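Local coordinates for protein type II restriction enzyme MunI (Mycoplasma, PDB 1D02) that recognises the double-stranded DNA sequence 5'-CAATTG-3' as a homodimer and cleaves it after the first C, leaving fragments with terminal 5'-phosphates, at residues 140-151 / 189-200. The protein carries 1 engineered substitution. Sequence-based numbering, arbitrary orientation.
Sequences INDEEILPFWVV and LVQHFNEKLKKY
Leu197 and Ile145 each set a methyl over the face of an aromatic ring across the contact, that of Trp149 and that of Tyr200. Leu197 CD1 sits over the five-membered ring of Trp149 in a CH-pi contact, 3.5 Å from its centroid and 12° off the normal. Val151 CG2 lies against the other face of the indole, so the ring is sandwiched between methyls of its own strand and of the helical segment. Trp149 CG stands anti to the backbone N, which carries the indole across to the helix, where CH2 comes within 3.7 Å of Leu189 O near the ring plane and 3.8 Å of Leu189 CD1. The imidazole of His192 runs almost parallel to the indole, yet is slid so far that the two barely overlap.

The example illustrates how the α/β architecture of the PDDEXK nucleases packs a helix against one side of the central sheet: helix 186-197 lies on the inner strand 148-153, and the axes of 148-151 and 189-197 run nearly antiparallel, at 157°. Leu189 and His192 also reach the neighbouring strand 177-180, through Phe178.

Beyond the helix, the loop before the strand receives Tyr200. Ile145 CG2 rests above the centre of the phenol ring, 3.7 Å from its centroid, while Ile145 CD1 turns to Leu197 CD2. Polar groups line the ring's edge. Tyr200 OH donates to Glu144 OE1 at 2.9 Å, meeting the anti side of a carboxylate tilted 68° from the ring; the bend of the glutamate chain at chi2 brings that oxygen over. Asp142 sends OD1 toward Tyr200 CD2, and its OD2 shares a water with Tyr200 O, both accepting at 2.8 Å.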
ATOM      1  N   ILE D 140      17.933  -3.384   8.984  1.00  8.51           N
ATOM      2  CA  ILE D 140      17.069  -4.304   9.720  1.00  7.69           C
ATOM      3  C   ILE D 140      16.624  -5.477   8.851  1.00  9.27           C
ATOM      4  O   ILE D 140      15.713  -5.337   8.033  1.00  9.24           O
ATOM      5  CB  ILE D 140      15.795  -3.573  10.252  1.00  7.69           C
ATOM      6  CG1 ILE D 140      16.219  -2.340  11.062  1.00  7.75           C
ATOM      7  CG2 ILE D 140      14.925  -4.531  11.110  1.00  7.87           C
ATOM      8  CD1 ILE D 140      15.045  -1.429  11.448  1.00  8.59           C
ATOM      9  N   ASN D 141      17.252  -6.641   9.029  1.00  8.78           N
ATOM     10  CA  ASN D 141      16.874  -7.818   8.260  1.00  9.27           C
ATOM     11  C   ASN D 141      16.073  -8.860   9.043  1.00  9.99           C
ATOM     12  O   ASN D 141      15.721  -9.915   8.492  1.00  9.68           O
ATOM     13  CB  ASN D 141      18.123  -8.460   7.630  1.00 10.16           C
ATOM     14  CG  ASN D 141      18.740  -7.569   6.566  1.00 10.31           C
ATOM     15  OD1 ASN D 141      18.070  -7.201   5.601  1.00 10.29           O
ATOM     16  ND2 ASN D 141      20.010  -7.201   6.743  1.00  8.73           N
ATOM     17  N   ASP D 142      15.772  -8.563  10.308  1.00 10.29           N
ATOM     18  CA  ASP D 142      15.005  -9.494  11.137  1.00 11.58           C
ATOM     19  C   ASP D 142      13.665  -9.735  10.459  1.00 13.08           C
ATOM     20  O   ASP D 142      12.910  -8.795  10.203  1.00 11.17           O
ATOM     21  CB  ASP D 142      14.775  -8.903  12.524  1.00 12.20           C
ATOM     22  CG  ASP D 142      16.051  -8.460  13.187  1.00 13.85           C
ATOM     23  OD1 ASP D 142      16.345  -8.967  14.296  1.00 16.57           O
ATOM     24  OD2 ASP D 142      16.761  -7.605  12.613  1.00 14.14           O
ATOM     25  N   GLU D 143      13.357 -10.997  10.185  1.00 15.15           N
ATOM     26  CA  GLU D 143      12.123 -11.315   9.496  1.00 18.99           C
ATOM     27  C   GLU D 143      10.839 -11.070  10.266  1.00 18.78           C
ATOM     28  O   GLU D 143       9.792 -10.875   9.655  1.00 18.94           O
ATOM     29  CB  GLU D 143      12.134 -12.770   9.050  1.00 24.34           C
ATOM     30  CG  GLU D 143      13.286 -13.113   8.162  1.00 31.93           C
ATOM     31  CD  GLU D 143      13.264 -14.571   7.751  1.00 36.58           C
ATOM     32  OE1 GLU D 143      14.150 -14.987   6.974  1.00 39.87           O
ATOM     33  OE2 GLU D 143      12.358 -15.300   8.209  1.00 39.36           O
ATOM     34  N   GLU D 144      10.901 -11.078  11.591  1.00 18.46           N
ATOM     35  CA  GLU D 144       9.680 -10.913  12.361  1.00 19.42           C
ATOM     36  C   GLU D 144       9.174  -9.485  12.504  1.00 16.55           C
ATOM     37  O   GLU D 144       8.101  -9.255  13.067  1.00 16.40           O
ATOM     38  CB  GLU D 144       9.823 -11.556  13.742  1.00 22.59           C
ATOM     39  CG  GLU D 144      10.687 -10.809  14.727  1.00 26.15           C
ATOM     40  CD  GLU D 144      12.171 -11.132  14.623  1.00 29.95           C
ATOM     41  OE1 GLU D 144      12.897 -10.724  15.549  1.00 32.56           O
ATOM     42  OE2 GLU D 144      12.617 -11.769  13.639  1.00 30.05           O
ATOM     43  N   ILE D 145       9.930  -8.532  11.978  1.00 14.56           N
ATOM     44  CA  ILE D 145       9.521  -7.139  12.050  1.00 11.41           C
ATOM     45  C   ILE D 145       9.719  -6.522  10.669  1.00 10.49           C
ATOM     46  O   ILE D 145      10.586  -6.963   9.923  1.00 10.42           O
ATOM     47  CB  ILE D 145      10.385  -6.368  13.088  1.00 12.49           C
ATOM     48  CG1 ILE D 145       9.650  -5.118  13.522  1.00 14.93           C
ATOM     49  CG2 ILE D 145      11.768  -6.019  12.528  1.00 10.95           C
ATOM     50  CD1 ILE D 145       8.542  -5.429  14.508  1.00 16.89           C
ATOM     51  N   LEU D 146       8.883  -5.544  10.311  1.00  8.58           N
ATOM     52  CA  LEU D 146       9.042  -4.837   9.038  1.00  8.99           C
ATOM     53  C   LEU D 146       9.968  -3.656   9.335  1.00  7.89           C
ATOM     54  O   LEU D 146      10.038  -3.187  10.472  1.00  8.49           O
ATOM     55  CB  LEU D 146       7.690  -4.357   8.512  1.00  9.11           C
ATOM     56  CG  LEU D 146       6.707  -5.526   8.319  1.00 11.00           C
ATOM     57  CD1 LEU D 146       5.415  -5.012   7.670  1.00 12.70           C
ATOM     58  CD2 LEU D 146       7.339  -6.617   7.443  1.00 12.75           C
ATOM     59  N   PRO D 147      10.662  -3.134   8.316  1.00  7.69           N
ATOM     60  CA  PRO D 147      11.606  -2.018   8.471  1.00  7.77           C
ATOM     61  C   PRO D 147      11.036  -0.615   8.583  1.00  7.69           C
ATOM     62  O   PRO D 147      11.787   0.354   8.516  1.00  8.15           O
ATOM     63  CB  PRO D 147      12.497  -2.168   7.244  1.00  7.69           C
ATOM     64  CG  PRO D 147      11.500  -2.649   6.192  1.00  7.69           C
ATOM     65  CD  PRO D 147      10.685  -3.673   6.942  1.00  7.69           C
ATOM     66  N   PHE D 148       9.720  -0.503   8.731  1.00  7.69           N
ATOM     67  CA  PHE D 148       9.095   0.813   8.824  1.00  8.28           C
ATOM     68  C   PHE D 148       8.095   0.844   9.959  1.00  7.69           C
ATOM     69  O   PHE D 148       7.703  -0.201  10.491  1.00  7.69           O
ATOM     70  CB  PHE D 148       8.382   1.150   7.504  1.00  7.77           C
ATOM     71  CG  PHE D 148       7.282   0.177   7.146  1.00  7.69           C
ATOM     72  CD1 PHE D 148       5.988   0.361   7.636  1.00  8.22           C
ATOM     73  CD2 PHE D 148       7.539  -0.916   6.323  1.00  8.58           C
ATOM     74  CE1 PHE D 148       4.960  -0.532   7.308  1.00  7.84           C
ATOM     75  CE2 PHE D 148       6.526  -1.814   5.986  1.00  7.69           C
ATOM     76  CZ  PHE D 148       5.231  -1.635   6.470  1.00  7.82           C
ATOM     77  N   TRP D 149       7.684   2.052  10.328  1.00  7.69           N
ATOM     78  CA  TRP D 149       6.715   2.230  11.402  1.00  7.69           C
ATOM     79  C   TRP D 149       5.760   3.328  10.973  1.00  7.69           C
ATOM     80  O   TRP D 149       6.184   4.456  10.722  1.00  7.69           O
ATOM     81  CB  TRP D 149       7.452   2.629  12.685  1.00  7.69           C
ATOM     82  CG  TRP D 149       6.565   2.817  13.882  1.00  8.03           C
ATOM     83  CD1 TRP D 149       5.404   2.156  14.160  1.00  7.69           C
ATOM     84  CD2 TRP D 149       6.833   3.659  15.007  1.00  7.69           C
ATOM     85  NE1 TRP D 149       4.927   2.536  15.401  1.00  8.18           N
ATOM     86  CE2 TRP D 149       5.789   3.457  15.940  1.00  7.69           C
ATOM     87  CE3 TRP D 149       7.860   4.563  15.324  1.00  7.69           C
ATOM     88  CZ2 TRP D 149       5.735   4.126  17.175  1.00  7.69           C
ATOM     89  CZ3 TRP D 149       7.809   5.232  16.556  1.00  8.15           C
ATOM     90  CH2 TRP D 149       6.750   5.005  17.461  1.00  7.69           C
ATOM     91  N   VAL D 150       4.474   2.991  10.889  1.00  7.69           N
ATOM     92  CA  VAL D 150       3.463   3.961  10.477  1.00  7.69           C
ATOM     93  C   VAL D 150       2.695   4.399  11.730  1.00  7.69           C
ATOM     94  O   VAL D 150       2.155   3.570  12.463  1.00  7.69           O
ATOM     95  CB  VAL D 150       2.468   3.352   9.449  1.00  7.69           C
ATOM     96  CG1 VAL D 150       1.379   4.365   9.117  1.00  7.69           C
ATOM     97  CG2 VAL D 150       3.205   2.940   8.141  1.00  7.69           C
ATOM     98  N   VAL D 151       2.717   5.701  11.996  1.00  7.69           N
ATOM     99  CA  VAL D 151       1.982   6.255  13.135  1.00  7.69           C
ATOM    100  C   VAL D 151       0.730   6.944  12.604  1.00  7.77           C
ATOM    101  O   VAL D 151       0.826   7.851  11.756  1.00  7.69           O
ATOM    102  CB  VAL D 151       2.841   7.267  13.909  1.00  7.69           C
ATOM    103  CG1 VAL D 151       2.017   7.890  15.038  1.00  7.69           C
ATOM    104  CG2 VAL D 151       4.088   6.551  14.478  1.00  7.69           C
ATOM    105  N   LEU D 189       3.384   6.989  22.901  1.00  8.28           N
ATOM    106  CA  LEU D 189       4.011   6.884  21.584  1.00  7.69           C
ATOM    107  C   LEU D 189       5.437   6.340  21.743  1.00  7.69           C
ATOM    108  O   LEU D 189       5.833   5.388  21.062  1.00  7.69           O
ATOM    109  CB  LEU D 189       4.060   8.266  20.898  1.00  7.86           C
ATOM    110  CG  LEU D 189       4.874   8.359  19.603  1.00  8.29           C
ATOM    111  CD1 LEU D 189       4.180   7.571  18.501  1.00  8.26           C
ATOM    112  CD2 LEU D 189       5.037   9.839  19.196  1.00  7.69           C
ATOM    113  N   VAL D 190       6.189   6.938  22.651  1.00  7.69           N
ATOM    114  CA  VAL D 190       7.572   6.509  22.866  1.00  7.69           C
ATOM    115  C   VAL D 190       7.625   5.096  23.459  1.00  8.16           C
ATOM    116  O   VAL D 190       8.498   4.293  23.084  1.00  8.14           O
ATOM    117  CB  VAL D 190       8.364   7.522  23.776  1.00  7.69           C
ATOM    118  CG1 VAL D 190       9.809   7.045  23.947  1.00  8.12           C
ATOM    119  CG2 VAL D 190       8.388   8.923  23.126  1.00  7.69           C
ATOM    120  N   GLN D 191       6.688   4.759  24.345  1.00  9.08           N
ATOM    121  CA  GLN D 191       6.689   3.420  24.938  1.00  8.97           C
ATOM    122  C   GLN D 191       6.531   2.363  23.849  1.00  9.09           C
ATOM    123  O   GLN D 191       7.133   1.293  23.937  1.00  8.33           O
ATOM    124  CB  GLN D 191       5.582   3.267  25.985  1.00 11.04           C
ATOM    125  CG  GLN D 191       5.848   4.088  27.248  1.00 15.63           C
ATOM    126  CD  GLN D 191       4.721   3.998  28.261  1.00 18.47           C
ATOM    127  OE1 GLN D 191       3.541   4.017  27.855  1.00 19.96           O
ATOM    128  NE2 GLN D 191       5.020   3.939  29.480  1.00 23.85           N
ATOM    129  N   HIS D 192       5.749   2.650  22.808  1.00  8.51           N
ATOM    130  CA  HIS D 192       5.594   1.660  21.739  1.00  8.87           C
ATOM    131  C   HIS D 192       6.956   1.410  21.093  1.00  7.86           C
ATOM    132  O   HIS D 192       7.370   0.263  20.918  1.00  7.69           O
ATOM    133  CB  HIS D 192       4.599   2.143  20.679  1.00  8.26           C
ATOM    134  CG  HIS D 192       4.293   1.113  19.635  1.00 10.18           C
ATOM    135  ND1 HIS D 192       5.113   0.879  18.551  1.00 11.18           N
ATOM    136  CD2 HIS D 192       3.289   0.205  19.551  1.00  7.69           C
ATOM    137  CE1 HIS D 192       4.631  -0.134  17.850  1.00  7.69           C
ATOM    138  NE2 HIS D 192       3.528  -0.561  18.438  1.00 11.89           N
ATOM    139  N   PHE D 193       7.641   2.483  20.715  1.00  7.69           N
ATOM    140  CA  PHE D 193       8.967   2.361  20.110  1.00  8.21           C
ATOM    141  C   PHE D 193       9.927   1.651  21.085  1.00  7.96           C
ATOM    142  O   PHE D 193      10.598   0.688  20.733  1.00  9.20           O
ATOM    143  CB  PHE D 193       9.536   3.755  19.816  1.00  7.99           C
ATOM    144  CG  PHE D 193      11.002   3.749  19.472  1.00  8.29           C
ATOM    145  CD1 PHE D 193      11.442   3.315  18.227  1.00  8.55           C
ATOM    146  CD2 PHE D 193      11.947   4.175  20.416  1.00  8.98           C
ATOM    147  CE1 PHE D 193      12.811   3.303  17.915  1.00  9.10           C
ATOM    148  CE2 PHE D 193      13.310   4.168  20.121  1.00  8.18           C
ATOM    149  CZ  PHE D 193      13.746   3.731  18.863  1.00  9.43           C
ATOM    150  N   ASN D 194       9.962   2.129  22.322  1.00  8.05           N
ATOM    151  CA  ASN D 194      10.870   1.585  23.330  1.00  7.86           C
ATOM    152  C   ASN D 194      10.728   0.084  23.574  1.00  7.94           C
ATOM    153  O   ASN D 194      11.724  -0.654  23.619  1.00  8.73           O
ATOM    154  CB  ASN D 194      10.647   2.332  24.649  1.00  8.22           C
ATOM    155  CG  ASN D 194      11.705   2.043  25.667  1.00 10.01           C
ATOM    156  OD1 ASN D 194      11.398   1.647  26.802  1.00 13.19           O
ATOM    157  ND2 ASN D 194      12.962   2.231  25.289  1.00  7.69           N
ATOM    158  N   GLU D 195       9.492  -0.360  23.714  1.00  9.55           N
ATOM    159  CA  GLU D 195       9.190  -1.753  24.017  1.00 11.31           C
ATOM    160  C   GLU D 195       9.157  -2.701  22.834  1.00 11.05           C
ATOM    161  O   GLU D 195       9.501  -3.874  22.964  1.00 11.07           O
ATOM    162  CB  GLU D 195       7.841  -1.827  24.744  1.00 14.53           C
ATOM    163  CG  GLU D 195       7.851  -1.233  26.159  1.00 18.65           C
ATOM    164  CD  GLU D 195       6.448  -0.901  26.696  1.00 23.31           C
ATOM    165  OE1 GLU D 195       5.436  -1.431  26.179  1.00 24.39           O
ATOM    166  OE2 GLU D 195       6.364  -0.094  27.655  1.00 24.64           O
ATOM    167  N   LYS D 196       8.783  -2.189  21.667  1.00 10.57           N
ATOM    168  CA  LYS D 196       8.620  -3.051  20.505  1.00 10.86           C
ATOM    169  C   LYS D 196       9.535  -2.909  19.304  1.00  9.85           C
ATOM    170  O   LYS D 196       9.670  -3.855  18.524  1.00 11.82           O
ATOM    171  CB  LYS D 196       7.177  -2.923  20.028  1.00 12.48           C
ATOM    172  CG  LYS D 196       6.180  -3.257  21.126  1.00 15.13           C
ATOM    173  CD  LYS D 196       4.770  -2.873  20.761  1.00 18.75           C
ATOM    174  CE  LYS D 196       3.808  -3.445  21.788  1.00 22.03           C
ATOM    175  NZ  LYS D 196       2.465  -2.818  21.686  1.00 26.96           N
ATOM    176  N   LEU D 197      10.172  -1.752  19.149  1.00  8.46           N
ATOM    177  CA  LEU D 197      10.997  -1.508  17.977  1.00  7.69           C
ATOM    178  C   LEU D 197      12.469  -1.166  18.211  1.00  7.87           C
ATOM    179  O   LEU D 197      13.321  -1.483  17.385  1.00  7.69           O
ATOM    180  CB  LEU D 197      10.353  -0.377  17.162  1.00  7.69           C
ATOM    181  CG  LEU D 197       8.873  -0.574  16.793  1.00  7.69           C
ATOM    182  CD1 LEU D 197       8.314   0.746  16.187  1.00  7.69           C
ATOM    183  CD2 LEU D 197       8.738  -1.711  15.799  1.00  8.50           C
ATOM    184  N   LYS D 198      12.761  -0.514  19.330  1.00  7.96           N
ATOM    185  CA  LYS D 198      14.117  -0.078  19.637  1.00  9.22           C
ATOM    186  C   LYS D 198      15.173  -1.185  19.552  1.00  7.77           C
ATOM    187  O   LYS D 198      16.273  -0.956  19.046  1.00  7.69           O
ATOM    188  CB  LYS D 198      14.155   0.570  21.028  1.00  8.82           C
ATOM    189  CG  LYS D 198      15.446   1.363  21.328  1.00 10.36           C
ATOM    190  CD  LYS D 198      15.420   2.016  22.714  1.00 10.94           C
ATOM    191  CE  LYS D 198      15.835   1.022  23.799  1.00 12.92           C
ATOM    192  NZ  LYS D 198      15.647   1.557  25.176  1.00 15.64           N
ATOM    193  N   LYS D 199      14.814  -2.366  20.034  1.00  8.17           N
ATOM    194  CA  LYS D 199      15.732  -3.498  20.030  1.00  8.80           C
ATOM    195  C   LYS D 199      16.180  -3.881  18.622  1.00  8.61           C
ATOM    196  O   LYS D 199      17.223  -4.504  18.458  1.00  8.33           O
ATOM    197  CB  LYS D 199      15.090  -4.710  20.703  1.00 11.83           C
ATOM    198  CG  LYS D 199      13.872  -5.274  19.975  1.00 15.00           C
ATOM    199  CD  LYS D 199      13.222  -6.379  20.826  1.00 20.54           C
ATOM    200  CE  LYS D 199      11.986  -6.967  20.140  1.00 23.38           C
ATOM    201  NZ  LYS D 199      11.325  -8.039  20.973  1.00 26.80           N
ATOM    202  N   TYR D 200      15.397  -3.512  17.608  1.00  8.76           N
ATOM    203  CA  TYR D 200      15.782  -3.845  16.242  1.00  8.93           C
ATOM    204  C   TYR D 200      16.845  -2.911  15.702  1.00  8.66           C
ATOM    205  O   TYR D 200      17.379  -3.143  14.614  1.00  8.05           O
ATOM    206  CB  TYR D 200      14.548  -3.898  15.331  1.00  9.99           C
ATOM    207  CG  TYR D 200      13.712  -5.112  15.643  1.00 12.15           C
ATOM    208  CD1 TYR D 200      12.481  -4.985  16.281  1.00 11.17           C
ATOM    209  CD2 TYR D 200      14.192  -6.402  15.372  1.00 10.64           C
ATOM    210  CE1 TYR D 200      11.744  -6.101  16.654  1.00 14.07           C
ATOM    211  CE2 TYR D 200      13.453  -7.533  15.738  1.00 13.05           C
ATOM    212  CZ  TYR D 200      12.237  -7.374  16.376  1.00 14.56           C
ATOM    213  OH  TYR D 200      11.502  -8.464  16.742  1.00 15.93           O
TER
HETATM  214  O   HOH W   1      18.329  -5.309  13.179  1.00 10.20           O